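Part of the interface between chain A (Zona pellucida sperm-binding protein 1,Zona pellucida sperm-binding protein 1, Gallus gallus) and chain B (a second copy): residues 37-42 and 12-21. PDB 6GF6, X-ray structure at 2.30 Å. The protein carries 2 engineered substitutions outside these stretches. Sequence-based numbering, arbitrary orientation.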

ATOM      1  N   ASP A  37       3.887   3.984   1.077  1.00 30.11           N
ATOM      2  CA  ASP A  37       4.781   2.910   1.484  1.00 31.81           C
ATOM      3  C   ASP A  37       6.229   3.333   1.246  1.00 31.59           C
ATOM      4  O   ASP A  37       6.508   4.428   0.756  1.00 33.02           O
ATOM      5  CB  ASP A  37       4.439   1.598   0.764  1.00 25.99           C
ATOM      6  CG  ASP A  37       4.827   1.592  -0.707  1.00 26.70           C
ATOM      7  OD1 ASP A  37       5.322   2.605  -1.227  1.00 27.82           O
ATOM      8  OD2 ASP A  37       4.645   0.532  -1.349  1.00 30.72           O
ATOM      9  N   GLU A  38       7.164   2.450   1.600  1.00 31.24           N
ATOM     10  CA  GLU A  38       8.581   2.792   1.534  1.00 31.74           C
ATOM     11  C   GLU A  38       9.072   3.027   0.110  1.00 32.28           C
ATOM     12  O   GLU A  38      10.203   3.499  -0.056  1.00 32.41           O
ATOM     13  CB  GLU A  38       9.429   1.687   2.179  1.00 29.04           C
ATOM     14  CG  GLU A  38       9.352   0.331   1.479  1.00 29.36           C
ATOM     15  CD  GLU A  38      10.201  -0.736   2.157  1.00 35.12           C
ATOM     16  OE1 GLU A  38       9.668  -1.847   2.420  1.00 30.03           O
ATOM     17  OE2 GLU A  38      11.398  -0.458   2.433  1.00 33.29           O
ATOM     18  N   PHE A  39       8.269   2.699  -0.908  1.00 30.60           N
ATOM     19  CA  PHE A  39       8.642   2.907  -2.302  1.00 29.80           C
ATOM     20  C   PHE A  39       7.993   4.142  -2.884  1.00 33.05           C
ATOM     21  O   PHE A  39       8.091   4.370  -4.094  1.00 30.67           O
ATOM     22  CB  PHE A  39       8.277   1.689  -3.159  1.00 30.13           C
ATOM     23  CG  PHE A  39       8.828   0.387  -2.639  1.00 33.80           C
ATOM     24  CD1 PHE A  39      10.165   0.072  -2.807  1.00 31.89           C
ATOM     25  CD2 PHE A  39       7.999  -0.541  -2.025  1.00 29.79           C
ATOM     26  CE1 PHE A  39      10.673  -1.120  -2.347  1.00 32.44           C
ATOM     27  CE2 PHE A  39       8.503  -1.740  -1.562  1.00 30.33           C
ATOM     28  CZ  PHE A  39       9.840  -2.031  -1.724  1.00 32.56           C
ATOM     29  N   GLY A  40       7.299   4.919  -2.061  1.00 28.55           N
ATOM     30  CA  GLY A  40       6.643   6.116  -2.529  1.00 33.79           C
ATOM     31  C   GLY A  40       5.311   5.891  -3.202  1.00 33.43           C
ATOM     32  O   GLY A  40       4.740   6.847  -3.734  1.00 27.97           O
ATOM     33  N   THR A  41       4.803   4.664  -3.205  1.00 29.27           N
ATOM     34  CA  THR A  41       3.495   4.399  -3.785  1.00 29.88           C
ATOM     35  C   THR A  41       2.388   4.937  -2.887  1.00 32.02           C
ATOM     36  O   THR A  41       2.462   4.848  -1.660  1.00 33.99           O
ATOM     37  CB  THR A  41       3.320   2.901  -4.013  1.00 33.78           C
ATOM     38  OG1 THR A  41       4.404   2.426  -4.816  1.00 32.48           O
ATOM     39  CG2 THR A  41       1.996   2.605  -4.724  1.00 27.62           C
ATOM     40  N   ARG A  42       1.344   5.458  -3.517  1.00 30.15           N
ATOM     41  CA  ARG A  42       0.219   6.100  -2.846  1.00 32.32           C
ATOM     42  C   ARG A  42      -1.012   5.201  -2.933  1.00 32.07           C
ATOM     43  O   ARG A  42      -1.403   4.783  -4.029  1.00 34.89           O
ATOM     44  CB  ARG A  42      -0.036   7.475  -3.467  1.00 41.81           C
ATOM     45  CG  ARG A  42       1.098   8.473  -3.179  1.00 50.33           C
ATOM     46  CD  ARG A  42       1.313   9.505  -4.275  1.00 61.84           C
ATOM     47  NE  ARG A  42       0.144  10.348  -4.511  1.00 76.88           N
ATOM     48  CZ  ARG A  42      -0.692  10.225  -5.540  1.00 84.64           C
ATOM     49  NH1 ARG A  42      -0.521   9.277  -6.457  1.00 89.38           N
ATOM     50  NH2 ARG A  42      -1.717  11.055  -5.651  1.00 86.88           N
TER
ATOM     51  N   TYR B  12      11.741  -5.922 -10.078  1.00 39.71           N
ATOM     52  CA  TYR B  12      11.238  -5.817  -8.715  1.00 39.42           C
ATOM     53  C   TYR B  12      12.318  -5.291  -7.774  1.00 38.82           C
ATOM     54  O   TYR B  12      13.520  -5.394  -8.038  1.00 39.20           O
ATOM     55  CB  TYR B  12      10.689  -7.160  -8.201  1.00 35.96           C
ATOM     56  CG  TYR B  12      11.710  -8.236  -7.921  1.00 37.90           C
ATOM     57  CD1 TYR B  12      12.111  -9.119  -8.913  1.00 39.41           C
ATOM     58  CD2 TYR B  12      12.253  -8.388  -6.651  1.00 37.51           C
ATOM     59  CE1 TYR B  12      13.041 -10.109  -8.657  1.00 42.36           C
ATOM     60  CE2 TYR B  12      13.183  -9.381  -6.383  1.00 37.58           C
ATOM     61  CZ  TYR B  12      13.570 -10.239  -7.393  1.00 42.66           C
ATOM     62  OH  TYR B  12      14.485 -11.235  -7.142  1.00 41.47           O
ATOM     63  N   ASP B  13      11.856  -4.690  -6.680  1.00 36.74           N
ATOM     64  CA  ASP B  13      12.715  -4.092  -5.671  1.00 37.20           C
ATOM     65  C   ASP B  13      12.466  -4.757  -4.324  1.00 36.04           C
ATOM     66  O   ASP B  13      11.317  -5.039  -3.962  1.00 34.71           O
ATOM     67  CB  ASP B  13      12.447  -2.582  -5.546  1.00 37.54           C
ATOM     68  CG  ASP B  13      12.707  -1.830  -6.839  1.00 49.70           C
ATOM     69  OD1 ASP B  13      13.719  -2.126  -7.502  1.00 50.48           O
ATOM     70  OD2 ASP B  13      11.881  -0.966  -7.212  1.00 49.98           O
ATOM     71  N   CYS B  14      13.545  -5.025  -3.596  1.00 36.80           N
ATOM     72  CA  CYS B  14      13.463  -5.513  -2.226  1.00 36.19           C
ATOM     73  C   CYS B  14      13.614  -4.325  -1.287  1.00 36.27           C
ATOM     74  O   CYS B  14      14.660  -3.677  -1.278  1.00 37.54           O
ATOM     75  CB  CYS B  14      14.547  -6.550  -1.938  1.00 42.00           C
ATOM     76  SG  CYS B  14      14.406  -8.060  -2.907  1.00 41.49           S
ATOM     77  N   GLY B  15      12.586  -4.064  -0.480  1.00 35.11           N
ATOM     78  CA  GLY B  15      12.638  -3.021   0.520  1.00 35.25           C
ATOM     79  C   GLY B  15      12.900  -3.582   1.906  1.00 35.28           C
ATOM     80  O   GLY B  15      13.231  -4.754   2.087  1.00 35.50           O
ATOM     81  N   ASP B  16      12.727  -2.714   2.905  1.00 35.31           N
ATOM     82  CA  ASP B  16      12.973  -3.110   4.288  1.00 35.61           C
ATOM     83  C   ASP B  16      11.792  -3.879   4.876  1.00 34.62           C
ATOM     84  O   ASP B  16      11.993  -4.731   5.750  1.00 35.06           O
ATOM     85  CB  ASP B  16      13.301  -1.885   5.151  1.00 36.29           C
ATOM     86  CG  ASP B  16      14.587  -1.172   4.705  1.00 38.49           C
ATOM     87  OD1 ASP B  16      15.527  -1.850   4.231  1.00 38.44           O
ATOM     88  OD2 ASP B  16      14.645   0.076   4.816  1.00 38.18           O
ATOM     89  N   PHE B  17      10.562  -3.562   4.455  1.00 33.57           N
ATOM     90  CA  PHE B  17       9.372  -4.199   5.001  1.00 32.82           C
ATOM     91  C   PHE B  17       8.576  -4.993   3.977  1.00 33.65           C
ATOM     92  O   PHE B  17       7.741  -5.811   4.368  1.00 33.72           O
ATOM     93  CB  PHE B  17       8.473  -3.128   5.633  1.00 32.59           C
ATOM     94  CG  PHE B  17       9.166  -2.358   6.721  1.00 36.36           C
ATOM     95  CD1 PHE B  17       9.187  -2.827   8.024  1.00 34.60           C
ATOM     96  CD2 PHE B  17       9.844  -1.183   6.424  1.00 34.11           C
ATOM     97  CE1 PHE B  17       9.846  -2.120   9.019  1.00 37.25           C
ATOM     98  CE2 PHE B  17      10.503  -0.475   7.414  1.00 36.49           C
ATOM     99  CZ  PHE B  17      10.505  -0.942   8.711  1.00 37.51           C
ATOM    100  N   GLY B  18       8.810  -4.776   2.694  1.00 36.55           N
ATOM    101  CA  GLY B  18       8.125  -5.509   1.660  1.00 31.32           C
ATOM    102  C   GLY B  18       8.873  -5.403   0.353  1.00 32.64           C
ATOM    103  O   GLY B  18      10.036  -5.000   0.313  1.00 32.66           O
ATOM    104  N   MET B  19       8.186  -5.768  -0.726  1.00 34.04           N
ATOM    105  CA  MET B  19       8.760  -5.741  -2.062  1.00 37.51           C
ATOM    106  C   MET B  19       7.708  -5.258  -3.048  1.00 37.06           C
ATOM    107  O   MET B  19       6.506  -5.289  -2.771  1.00 37.80           O
ATOM    108  CB  MET B  19       9.286  -7.122  -2.473  1.00 41.72           C
ATOM    109  CG  MET B  19       8.371  -8.265  -2.062  1.00 47.06           C
ATOM    110  SD  MET B  19       9.069  -9.893  -2.393  1.00 53.94           S
ATOM    111  CE  MET B  19       8.251 -10.863  -1.130  1.00 52.54           C
ATOM    112  N   GLN B  20       8.175  -4.804  -4.211  1.00 35.36           N
ATOM    113  CA  GLN B  20       7.289  -4.323  -5.259  1.00 35.53           C
ATOM    114  C   GLN B  20       7.780  -4.812  -6.613  1.00 33.33           C
ATOM    115  O   GLN B  20       8.986  -4.871  -6.860  1.00 36.87           O
ATOM    116  CB  GLN B  20       7.183  -2.791  -5.259  1.00 33.22           C
ATOM    117  CG  GLN B  20       8.485  -2.070  -5.555  1.00 34.63           C
ATOM    118  CD  GLN B  20       8.282  -0.595  -5.833  1.00 38.14           C
ATOM    119  OE1 GLN B  20       7.181  -0.066  -5.673  1.00 37.46           O
ATOM    120  NE2 GLN B  20       9.344   0.079  -6.258  1.00 37.35           N
ATOM    121  N   LEU B  21       6.833  -5.161  -7.482  1.00 35.69           N
ATOM    122  CA  LEU B  21       7.091  -5.618  -8.842  1.00 36.88           C
ATOM    123  C   LEU B  21       6.512  -4.603  -9.818  1.00 37.32           C
ATOM    124  O   LEU B  21       5.315  -4.303  -9.764  1.00 35.23           O
ATOM    125  CB  LEU B  21       6.479  -7.004  -9.054  1.00 35.27           C
ATOM    126  CG  LEU B  21       6.555  -7.667 -10.424  1.00 38.07           C
ATOM    127  CD1 LEU B  21       7.971  -7.780 -10.909  1.00 39.90           C
ATOM    128  CD2 LEU B  21       5.939  -9.041 -10.327  1.00 37.96           C
TER
HETATM  129  O   HOH W   1       4.875  -0.061  -4.099  1.00 27.83           O
HETATM  130  O   HOH W   2      12.083   1.612   4.426  0.76 27.51           O

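The chain A stretch makes a type I beta turn from Asp A37 to Gly A40. The turn is closed by Gly A40 N to Asp A37 O at 3.0 Å. Asp A37 OD1 also accepts hydrogen bonds from Phe A39 N (3.0 Å) and Thr A41 N (2.9 Å), which ties its side chain to the backbone that follows. Gly A40 has a positive phi, which favours glycine.

The chain B stretch is a hairpin. Strands 12-14 and 18-21 pair through Asp B13 N to Gln B20 O (2.9 Å) and Gln B20 N to Asp B13 O (3.2 Å). Gly B15 N to Gly B18 O (2.8 Å) closes the loop between them. The backbones come closest at Glu A38 and Gly B15, whose CA atoms are 7.2 Å apart, so side chains bridge the gap.

Glu A38 reaches into the hairpin loop. Its carboxylate accepts three backbone N-H groups: Asp B16 N to OE2 at 2.7 Å, Phe B17 N to OE1 at 2.8 Å, and Gly B18 N to OE1 at 3.1 Å. The negative charge suits this cluster of donors. Asp B16 OD2 lies 4.1 Å from Glu A38 OE2, a like-charge approach. Water 2 donates to both atoms, at 3.0 Å each, and so links the two acids.

Gln B20 CG sits 3.7 Å from the Phe A39 ring centroid, almost on the ring normal, in a CH-pi contact. Gln B20 NE2 donates to Asp B13 OD2 at 2.9 Å, which helps hold the side chain in place. The ring edge meets Gly B15, with CZ 3.6 Å from Gly B15 N. A CB on Gly B15 would clash with Phe A39 CZ and Glu A38 CD.

Water 1 donates to Asp A37 OD2 and Gln B20 OE1, both at 2.8 Å, and accepts from Thr A41 OG1 at 2.6 Å.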